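PDB 2NLZ: cephalosporin acylase from Bacillus halodurans, which probably hydrolyses amide bonds of cephalosporin side chains or gamma-glutamyl compounds as an N-terminal nucleophile hydrolase. Local coordinates for residues Asp71-Val76 against Gly84-Gly89; Asn270-Val275 against Arg416-Ile421; Tyr314-Ser319 against His407-Lys412. The protein carries 1 engineered substitution. All blocks are in the same frame, centred on the assembly; numbering follows the deposited sequence.

Interaction 1 of 3, residues Asp71-Val76 against Gly84-Gly89; sequences DAFALV and GLNGSG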
loop_
_atom_site.group_PDB
_atom_site.type_symbol
_atom_site.label_atom_id
_atom_site.label_comp_id
_atom_site.label_asym_id
_atom_site.label_seq_id
_atom_site.Cartn_x
_atom_site.Cartn_y
_atom_site.Cartn_z
ATOM N N ASP D 71 -1.498 -5.440 40.746
ATOM C CA ASP D 71 -2.227 -6.702 40.898
ATOM C C ASP D 71 -2.219 -7.498 39.593
ATOM O O ASP D 71 -1.777 -6.979 38.567
ATOM C CB ASP D 71 -3.615 -6.592 41.579
ATOM C CG ASP D 71 -4.422 -5.417 41.126
ATOM O OD1 ASP D 71 -5.206 -4.926 41.959
ATOM O OD2 ASP D 71 -4.289 -4.988 39.965
ATOM N N ALA D 72 -2.664 -8.755 39.654
ATOM C CA ALA D 72 -2.540 -9.688 38.531
ATOM C C ALA D 72 -3.787 -10.540 38.310
ATOM O O ALA D 72 -4.653 -10.612 39.170
ATOM C CB ALA D 72 -1.332 -10.585 38.742
ATOM N N PHE D 73 -3.867 -11.184 37.150
ATOM C CA PHE D 73 -4.945 -12.133 36.839
ATOM C C PHE D 73 -4.390 -13.275 35.992
ATOM O O PHE D 73 -3.444 -13.079 35.209
ATOM C CB PHE D 73 -6.073 -11.452 36.061
ATOM C CG PHE D 73 -7.025 -10.651 36.913
ATOM C CD1 PHE D 73 -8.200 -11.209 37.370
ATOM C CD2 PHE D 73 -6.765 -9.312 37.211
ATOM C CE1 PHE D 73 -9.090 -10.458 38.126
ATOM C CE2 PHE D 73 -7.646 -8.552 37.977
ATOM C CZ PHE D 73 -8.811 -9.127 38.432
ATOM N N ALA D 74 -4.983 -14.462 36.126
ATOM C CA ALA D 74 -4.528 -15.618 35.340
ATOM C C ALA D 74 -5.617 -16.615 35.002
ATOM O O ALA D 74 -6.499 -16.891 35.817
ATOM C CB ALA D 74 -3.366 -16.328 36.024
ATOM N N LEU D 75 -5.556 -17.122 33.773
ATOM C CA LEU D 75 -6.284 -18.314 33.391
ATOM C C LEU D 75 -5.241 -19.375 33.102
ATOM O O LEU D 75 -4.451 -19.242 32.165
ATOM C CB LEU D 75 -7.185 -18.076 32.177
ATOM C CG LEU D 75 -8.584 -17.505 32.453
ATOM C CD1 LEU D 75 -9.373 -17.282 31.177
ATOM C CD2 LEU D 75 -9.348 -18.428 33.382
ATOM N N VAL D 76 -5.213 -20.413 33.930
ATOM C CA VAL D 76 -4.211 -21.466 33.777
ATOM C C VAL D 76 -4.865 -22.815 33.476
ATOM O O VAL D 76 -5.782 -23.248 34.175
ATOM C CB VAL D 76 -3.222 -21.517 34.995
ATOM C CG1 VAL D 76 -3.950 -21.251 36.289
ATOM C CG2 VAL D 76 -2.508 -22.842 35.067
ATOM N N GLY D 84 -9.075 -20.208 37.233
ATOM C CA GLY D 84 -8.993 -18.748 37.195
ATOM C C GLY D 84 -8.480 -18.135 38.484
ATOM O O GLY D 84 -9.029 -18.391 39.556
ATOM N N LEU D 85 -7.429 -17.323 38.392
ATOM C CA LEU D 85 -6.861 -16.696 39.588
ATOM C C LEU D 85 -7.141 -15.203 39.628
ATOM O O LEU D 85 -6.748 -14.463 38.727
ATOM C CB LEU D 85 -5.350 -16.955 39.694
ATOM C CG LEU D 85 -4.682 -16.530 41.012
ATOM C CD1 LEU D 85 -5.356 -17.201 42.202
ATOM C CD2 LEU D 85 -3.186 -16.823 41.019
ATOM N N ASN D 86 -7.826 -14.776 40.680
ATOM C CA ASN D 86 -8.137 -13.369 40.868
ATOM C C ASN D 86 -7.144 -12.755 41.825
ATOM O O ASN D 86 -7.366 -12.731 43.033
ATOM C CB ASN D 86 -9.567 -13.169 41.391
ATOM C CG ASN D 86 -10.032 -11.725 41.297
ATOM O OD1 ASN D 86 -9.252 -10.799 41.503
ATOM N ND2 ASN D 86 -11.316 -11.526 40.976
ATOM N N GLY D 87 -6.051 -12.243 41.283
ATOM C CA GLY D 87 -5.067 -11.596 42.113
ATOM C C GLY D 87 -5.302 -10.111 42.254
ATOM O O GLY D 87 -4.350 -9.350 42.343
ATOM N N SER D 88 -6.566 -9.694 42.263
ATOM C CA SER D 88 -6.912 -8.286 42.419
ATOM C C SER D 88 -7.120 -7.963 43.881
ATOM O O SER D 88 -7.929 -8.599 44.554
ATOM C CB SER D 88 -8.180 -7.958 41.643
ATOM O OG SER D 88 -8.657 -6.668 41.954
ATOM N N GLY D 89 -6.391 -6.970 44.368
ATOM C CA GLY D 89 -6.510 -6.568 45.757
ATOM C C GLY D 89 -7.649 -5.605 46.005
ATOM O O GLY D 89 -8.079 -4.889 45.100
#
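Phe73 turns its CG beside its own backbone N, anti to the carbonyl carbon (chi1 -80°), while Asn86 holds CG anti to its backbone N (chi1 -167°); the two groups end up alongside each other and point the same way, ring and amide planes 46° apart. The far end of the ring does the touching: Phe73 CE1 lies 3.4 Å from Asn86 OD1, and Phe73 CZ lies 3.5 Å from Ser88 CB. Asn86 OD1 also accepts from Ser88 N at 3.0 Å, an Asx turn where strand 81-87 ends; Asn86 ND2 donates to Asn270 OD1, and the two bonds together hold the amide. These residues belong to the antiparallel beta hairpin of strands 71-78 and 81-87, part of the sheet core of the Ntn-hydrolase fold. Ala74 and Leu85 form a hydrogen-bonded pair, with Leu85 N to Ala74 O at 2.8 Å nearly straight and Ala74 N to Leu85 O at 3.1 Å on a carbonyl lone pair. Farther from the hairpin turn, Ala72 N reaches Gly87 O at 3.2 Å from well above the carbonyl plane. On the face carrying Ala72, Ala74 and Leu85, the last two meet CB to CB at 4.2 Å and pack on Leu129 of helix 122-133. On the face carrying Phe73 and Asn86, the phenyl ring meets His419 edge-to-face. Asp71 OD1 takes a weak bond from Gly89 N at 3.4 Å.

Interaction 2 of 3, residues Asn270-Val275 against Arg416-Ile421; sequences NGQGLV and RTYHTI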
loop_
_atom_site.group_PDB
_atom_site.type_symbol
_atom_site.label_atom_id
_atom_site.label_comp_id
_atom_site.label_asym_id
_atom_site.label_seq_id
_atom_site.Cartn_x
_atom_site.Cartn_y
_atom_site.Cartn_z
ATOM N N ASN D 270 -15.639 -8.431 38.981
ATOM C CA ASN D 270 -14.408 -7.787 39.401
ATOM C C ASN D 270 -13.720 -7.426 38.061
ATOM O O ASN D 270 -13.657 -6.259 37.697
ATOM C CB ASN D 270 -13.557 -8.689 40.308
ATOM C CG ASN D 270 -12.405 -7.943 41.000
ATOM O OD1 ASN D 270 -11.537 -8.573 41.600
ATOM N ND2 ASN D 270 -12.394 -6.611 40.918
ATOM N N GLY D 271 -13.290 -8.434 37.300
ATOM C CA GLY D 271 -12.694 -8.230 35.973
ATOM C C GLY D 271 -13.725 -7.959 34.895
ATOM O O GLY D 271 -14.874 -8.403 34.996
ATOM N N GLN D 272 -13.308 -7.242 33.849
ATOM C CA GLN D 272 -14.232 -6.737 32.820
ATOM C C GLN D 272 -14.373 -7.635 31.583
ATOM O O GLN D 272 -14.983 -7.230 30.583
ATOM C CB GLN D 272 -13.865 -5.299 32.399
ATOM C CG GLN D 272 -12.614 -5.171 31.515
ATOM C CD GLN D 272 -12.509 -3.830 30.816
ATOM O OE1 GLN D 272 -11.420 -3.297 30.651
ATOM N NE2 GLN D 272 -13.638 -3.292 30.381
ATOM N N GLY D 273 -13.830 -8.851 31.659
ATOM C CA GLY D 273 -13.875 -9.800 30.546
ATOM C C GLY D 273 -15.281 -10.104 30.067
ATOM O O GLY D 273 -15.502 -10.423 28.899
ATOM N N LEU D 274 -16.227 -10.001 30.995
ATOM C CA LEU D 274 -17.655 -10.070 30.729
ATOM C C LEU D 274 -18.055 -9.353 29.430
ATOM O O LEU D 274 -18.858 -9.871 28.655
ATOM C CB LEU D 274 -18.382 -9.429 31.915
ATOM C CG LEU D 274 -19.849 -9.717 32.190
ATOM C CD1 LEU D 274 -20.761 -8.991 31.216
ATOM C CD2 LEU D 274 -20.049 -11.197 32.127
ATOM N N VAL D 275 -17.488 -8.163 29.217
ATOM C CA VAL D 275 -17.821 -7.306 28.078
ATOM C C VAL D 275 -17.539 -8.002 26.762
ATOM O O VAL D 275 -18.394 -8.044 25.885
ATOM C CB VAL D 275 -17.073 -5.957 28.137
ATOM C CG1 VAL D 275 -17.345 -5.136 26.891
ATOM C CG2 VAL D 275 -17.487 -5.181 29.378
ATOM N N ARG D 416 -13.110 -4.632 45.990
ATOM C CA ARG D 416 -12.246 -4.484 44.818
ATOM C C ARG D 416 -13.043 -4.010 43.602
ATOM O O ARG D 416 -14.209 -4.385 43.426
ATOM C CB ARG D 416 -11.441 -5.753 44.538
ATOM C CG ARG D 416 -12.279 -6.982 44.469
ATOM C CD ARG D 416 -11.701 -8.094 45.314
ATOM N NE ARG D 416 -12.652 -9.199 45.379
ATOM C CZ ARG D 416 -12.409 -10.424 44.924
ATOM N NH1 ARG D 416 -11.229 -10.716 44.383
ATOM N NH2 ARG D 416 -13.340 -11.361 45.017
ATOM N N THR D 417 -12.412 -3.166 42.786
ATOM C CA THR D 417 -13.116 -2.438 41.728
ATOM C C THR D 417 -13.191 -3.168 40.390
ATOM O O THR D 417 -12.468 -4.145 40.158
ATOM C CB THR D 417 -12.464 -1.068 41.462
ATOM O OG1 THR D 417 -13.148 -0.422 40.384
ATOM C CG2 THR D 417 -10.990 -1.230 41.114
ATOM N N TYR D 418 -14.092 -2.676 39.537
ATOM C CA TYR D 418 -14.084 -2.927 38.106
ATOM C C TYR D 418 -12.641 -2.872 37.632
ATOM O O TYR D 418 -11.960 -1.853 37.798
ATOM C CB TYR D 418 -14.918 -1.845 37.410
ATOM C CG TYR D 418 -15.028 -1.944 35.903
ATOM C CD1 TYR D 418 -14.072 -1.371 35.076
ATOM C CD2 TYR D 418 -16.114 -2.577 35.305
ATOM C CE1 TYR D 418 -14.174 -1.455 33.695
ATOM C CE2 TYR D 418 -16.230 -2.663 33.924
ATOM C CZ TYR D 418 -15.256 -2.099 33.125
ATOM O OH TYR D 418 -15.366 -2.176 31.758
ATOM N N HIS D 419 -12.179 -3.977 37.051
ATOM C CA HIS D 419 -10.773 -4.142 36.681
ATOM C C HIS D 419 -10.637 -4.306 35.175
ATOM O O HIS D 419 -11.375 -5.074 34.573
ATOM C CB HIS D 419 -10.187 -5.362 37.394
ATOM C CG HIS D 419 -8.816 -5.136 37.943
ATOM N ND1 HIS D 419 -7.686 -5.166 37.156
ATOM C CD2 HIS D 419 -8.392 -4.879 39.200
ATOM C CE1 HIS D 419 -6.624 -4.940 37.906
ATOM N NE2 HIS D 419 -7.024 -4.760 39.152
ATOM N N THR D 420 -9.688 -3.589 34.577
ATOM C CA THR D 420 -9.533 -3.570 33.113
ATOM C C THR D 420 -8.698 -4.713 32.544
ATOM O O THR D 420 -8.904 -5.141 31.409
ATOM C CB THR D 420 -8.916 -2.249 32.627
ATOM O OG1 THR D 420 -7.668 -2.020 33.305
ATOM C CG2 THR D 420 -9.885 -1.097 32.868
ATOM N N ILE D 421 -7.733 -5.157 33.341
ATOM C CA ILE D 421 -6.893 -6.296 33.060
ATOM C C ILE D 421 -7.710 -7.569 32.852
ATOM O O ILE D 421 -8.427 -8.018 33.755
ATOM C CB ILE D 421 -6.002 -6.521 34.259
ATOM C CG1 ILE D 421 -4.809 -5.597 34.240
ATOM C CG2 ILE D 421 -5.469 -7.931 34.319
ATOM C CD1 ILE D 421 -3.943 -5.927 35.430
#
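His419 N donates to Asn270 O at 2.8 Å, the shortest hydrogen bond between the two segments, its nitrogen standing 26° above the carbonyl plane. A weak, bent bond of 3.0 Å follows, from Gln272 N to His419 O, so the chain at His419 is held through both its N-H and its carbonyl, and Gly271 and His419 make a single backbone bridge. The Asn270 side chain, CG anti to its own N, reaches along the loop 416-421 and crosses Arg416 at about a right angle. Its OD1, already engaged by Asn86, lies over one face of the guanidinium, 3.5 Å from Arg416 NH1. Farther along, Gln272 has CG in the crowded position between N and carbonyl carbon (chi1 74°) and then runs extended, crossing the Tyr418 ring obliquely. Its CB is 3.6 Å from Tyr418 CZ, its CG 3.3 Å from His419 O, and its amide end lies between the tyrosine hydroxyl and Thr420. An alanine here would probably loosen the seating of Tyr418 and Thr420, since the CG and amide that lie against them would be gone. Val275, in the first turn of helix 274-283, comes loosely up to the same hydroxyl. Buried throughout, the contact ties the approach to that helix to the irregular segment before strand 424-428. It rests on the backbone bonds of His419, while the charge of Arg416 is probably balanced largely by the salt bridge of its NE with Glu317.

Interaction 3 of 3, residues Tyr314-Ser319 against His407-Lys412; sequences YVTEPS and HDNALK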
loop_
_atom_site.group_PDB
_atom_site.type_symbol
_atom_site.label_atom_id
_atom_site.label_comp_id
_atom_site.label_asym_id
_atom_site.label_seq_id
_atom_site.Cartn_x
_atom_site.Cartn_y
_atom_site.Cartn_z
ATOM N N TYR D 314 -22.747 -2.429 35.224
ATOM C CA TYR D 314 -23.043 -3.513 36.153
ATOM C C TYR D 314 -21.846 -4.226 36.794
ATOM O O TYR D 314 -21.966 -4.721 37.916
ATOM C CB TYR D 314 -23.975 -4.541 35.492
ATOM C CG TYR D 314 -25.276 -3.957 34.987
ATOM C CD1 TYR D 314 -26.236 -3.454 35.873
ATOM C CD2 TYR D 314 -25.555 -3.912 33.626
ATOM C CE1 TYR D 314 -27.440 -2.913 35.407
ATOM C CE2 TYR D 314 -26.750 -3.374 33.150
ATOM C CZ TYR D 314 -27.684 -2.875 34.042
ATOM O OH TYR D 314 -28.855 -2.346 33.554
ATOM N N VAL D 315 -20.711 -4.287 36.093
ATOM C CA VAL D 315 -19.569 -5.093 36.556
ATOM C C VAL D 315 -18.758 -4.425 37.663
ATOM O O VAL D 315 -18.245 -3.315 37.504
ATOM C CB VAL D 315 -18.651 -5.563 35.398
ATOM C CG1 VAL D 315 -17.374 -6.197 35.929
ATOM C CG2 VAL D 315 -19.390 -6.556 34.505
ATOM N N THR D 316 -18.685 -5.129 38.789
ATOM C CA THR D 316 -17.918 -4.741 39.964
ATOM C C THR D 316 -17.750 -5.979 40.860
ATOM O O THR D 316 -18.083 -7.094 40.442
ATOM C CB THR D 316 -18.628 -3.622 40.744
ATOM O OG1 THR D 316 -17.851 -3.283 41.898
ATOM C CG2 THR D 316 -20.021 -4.061 41.179
ATOM N N GLU D 317 -17.231 -5.788 42.073
ATOM C CA GLU D 317 -17.225 -6.845 43.100
ATOM C C GLU D 317 -18.564 -7.610 43.115
ATOM O O GLU D 317 -19.614 -6.999 43.340
ATOM C CB GLU D 317 -16.953 -6.234 44.485
ATOM C CG GLU D 317 -17.108 -7.192 45.662
ATOM C CD GLU D 317 -15.886 -8.059 45.868
ATOM O OE1 GLU D 317 -16.015 -9.299 45.768
ATOM O OE2 GLU D 317 -14.796 -7.502 46.118
ATOM N N PRO D 318 -18.527 -8.940 42.869
ATOM C CA PRO D 318 -19.712 -9.798 42.679
ATOM C C PRO D 318 -20.863 -9.539 43.654
ATOM O O PRO D 318 -22.023 -9.544 43.242
ATOM C CB PRO D 318 -19.154 -11.203 42.886
ATOM C CG PRO D 318 -17.764 -11.105 42.382
ATOM C CD PRO D 318 -17.280 -9.719 42.751
ATOM N N SER D 319 -20.531 -9.295 44.919
ATOM C CA SER D 319 -21.523 -9.062 45.968
ATOM C C SER D 319 -22.284 -7.746 45.784
ATOM O O SER D 319 -23.464 -7.661 46.117
ATOM C CB SER D 319 -20.847 -9.089 47.337
ATOM O OG SER D 319 -19.951 -10.177 47.445
ATOM N N HIS D 407 -24.148 4.043 41.863
ATOM C CA HIS D 407 -23.470 3.165 40.910
ATOM C C HIS D 407 -23.007 1.919 41.638
ATOM O O HIS D 407 -22.560 2.005 42.776
ATOM C CB HIS D 407 -22.271 3.864 40.266
ATOM C CG HIS D 407 -21.790 3.202 39.012
ATOM N ND1 HIS D 407 -22.004 3.736 37.760
ATOM C CD2 HIS D 407 -21.115 2.046 38.815
ATOM C CE1 HIS D 407 -21.477 2.940 36.848
ATOM N NE2 HIS D 407 -20.935 1.905 37.462
ATOM N N ASP D 408 -23.110 0.769 40.981
ATOM C CA ASP D 408 -22.718 -0.506 41.575
ATOM C C ASP D 408 -21.226 -0.598 41.933
ATOM O O ASP D 408 -20.860 -1.258 42.906
ATOM C CB ASP D 408 -23.101 -1.661 40.650
ATOM C CG ASP D 408 -24.602 -1.743 40.390
ATOM O OD1 ASP D 408 -25.409 -1.306 41.236
ATOM O OD2 ASP D 408 -24.978 -2.259 39.318
ATOM N N ASN D 409 -20.374 0.056 41.145
ATOM C CA ASN D 409 -18.933 0.119 41.412
ATOM C C ASN D 409 -18.549 1.340 42.268
ATOM O O ASN D 409 -17.498 1.962 42.068
ATOM C CB ASN D 409 -18.144 0.104 40.092
ATOM C CG ASN D 409 -16.672 -0.163 40.297
ATOM O OD1 ASN D 409 -16.288 -1.247 40.724
ATOM N ND2 ASN D 409 -15.838 0.838 40.007
ATOM N N ALA D 410 -19.414 1.683 43.221
ATOM C CA ALA D 410 -19.137 2.766 44.158
ATOM C C ALA D 410 -18.025 2.367 45.123
ATOM O O ALA D 410 -17.911 1.198 45.499
ATOM C CB ALA D 410 -20.388 3.133 44.917
ATOM N N LEU D 411 -17.204 3.338 45.513
ATOM C CA LEU D 411 -16.107 3.089 46.444
ATOM C C LEU D 411 -16.631 2.652 47.800
ATOM O O LEU D 411 -17.449 3.333 48.415
ATOM C CB LEU D 411 -15.229 4.331 46.597
ATOM C CG LEU D 411 -14.147 4.372 47.677
ATOM C CD1 LEU D 411 -13.117 3.276 47.497
ATOM C CD2 LEU D 411 -13.467 5.731 47.662
ATOM N N LYS D 412 -16.151 1.499 48.242
ATOM C CA LYS D 412 -16.488 0.945 49.537
ATOM C C LYS D 412 -15.188 0.411 50.133
ATOM O O LYS D 412 -14.321 -0.057 49.392
ATOM C CB LYS D 412 -17.491 -0.195 49.360
ATOM C CG LYS D 412 -18.618 -0.233 50.380
ATOM C CD LYS D 412 -19.877 0.445 49.847
ATOM C CE LYS D 412 -21.074 0.136 50.732
ATOM N NZ LYS D 412 -22.355 0.502 50.082
#
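Asn409 OD1 is gripped twice. Thr316 OG1 donates to it at 2.8 Å, lying in the amide plane on a lone pair with a C=O...donor angle of 128°, and the backbone N of Tyr418 gives a second hydrogen bond, while ND2 of the same amide is paired with Thr417 OG1. With both ends engaged, the amide of Asn409 is fixed against rotation. Thr316 delivers its hydroxyl by holding OG1 anti to its backbone N (chi1 179°), and that choice puts the methyl CG2 in the crowded position between N and carbonyl carbon. The methyl then lies against Asp408: Thr316 CG2 is 3.4 Å from Asp408 O and 3.9 Å from Asp408 CB. One threonine thus serves both residues, by its hydroxyl on Asn409 and by its methyl on Asp408. The Asp408 carboxylate runs alongside the Tyr314 ring, pointing the same way with planes 32° apart, and its OD2 stands 3.9 Å from Tyr314 CD1. Asp408 and Asn409 are the two central residues of a type I beta turn from His407 to Ala410, whose closing bond, Ala410 N to His407 O at 3.2 Å, is weak. Lys415 NZ hydrogen-bonds to the carbonyls of both Asp408 and Ala410, tying two residues of the turn together. Tyr314 ends helix 294-314 and Val315 is the first residue to leave it, so the turn packs against the helix's C-terminal exit; His407 NE2 bonds to Met312 O in that helix, and Ala410 and Leu411 rest on Met97 and Val100 of helix 97-101.

In the fold
The three contacts lie in a row from the sheet outwards: the centres of interactions 1 and 2 are about 11 Å apart, those of 2 and 3 about 10 Å, and those of 1 and 3 about 18 Å. Interaction 1 closes early in the sequence, whereas interaction 3 lies within the 140 residues that separate the two segments of interaction 2. The loop between strands 392-393 and 424-428 supplies 407-412 and 416-421, so it bridges from the sheet to helices 274-283 and 294-314. Interaction 2 touches both others, while the nearest atoms of 1 and 3 are about 6 Å apart, so interaction 2 connects the other two.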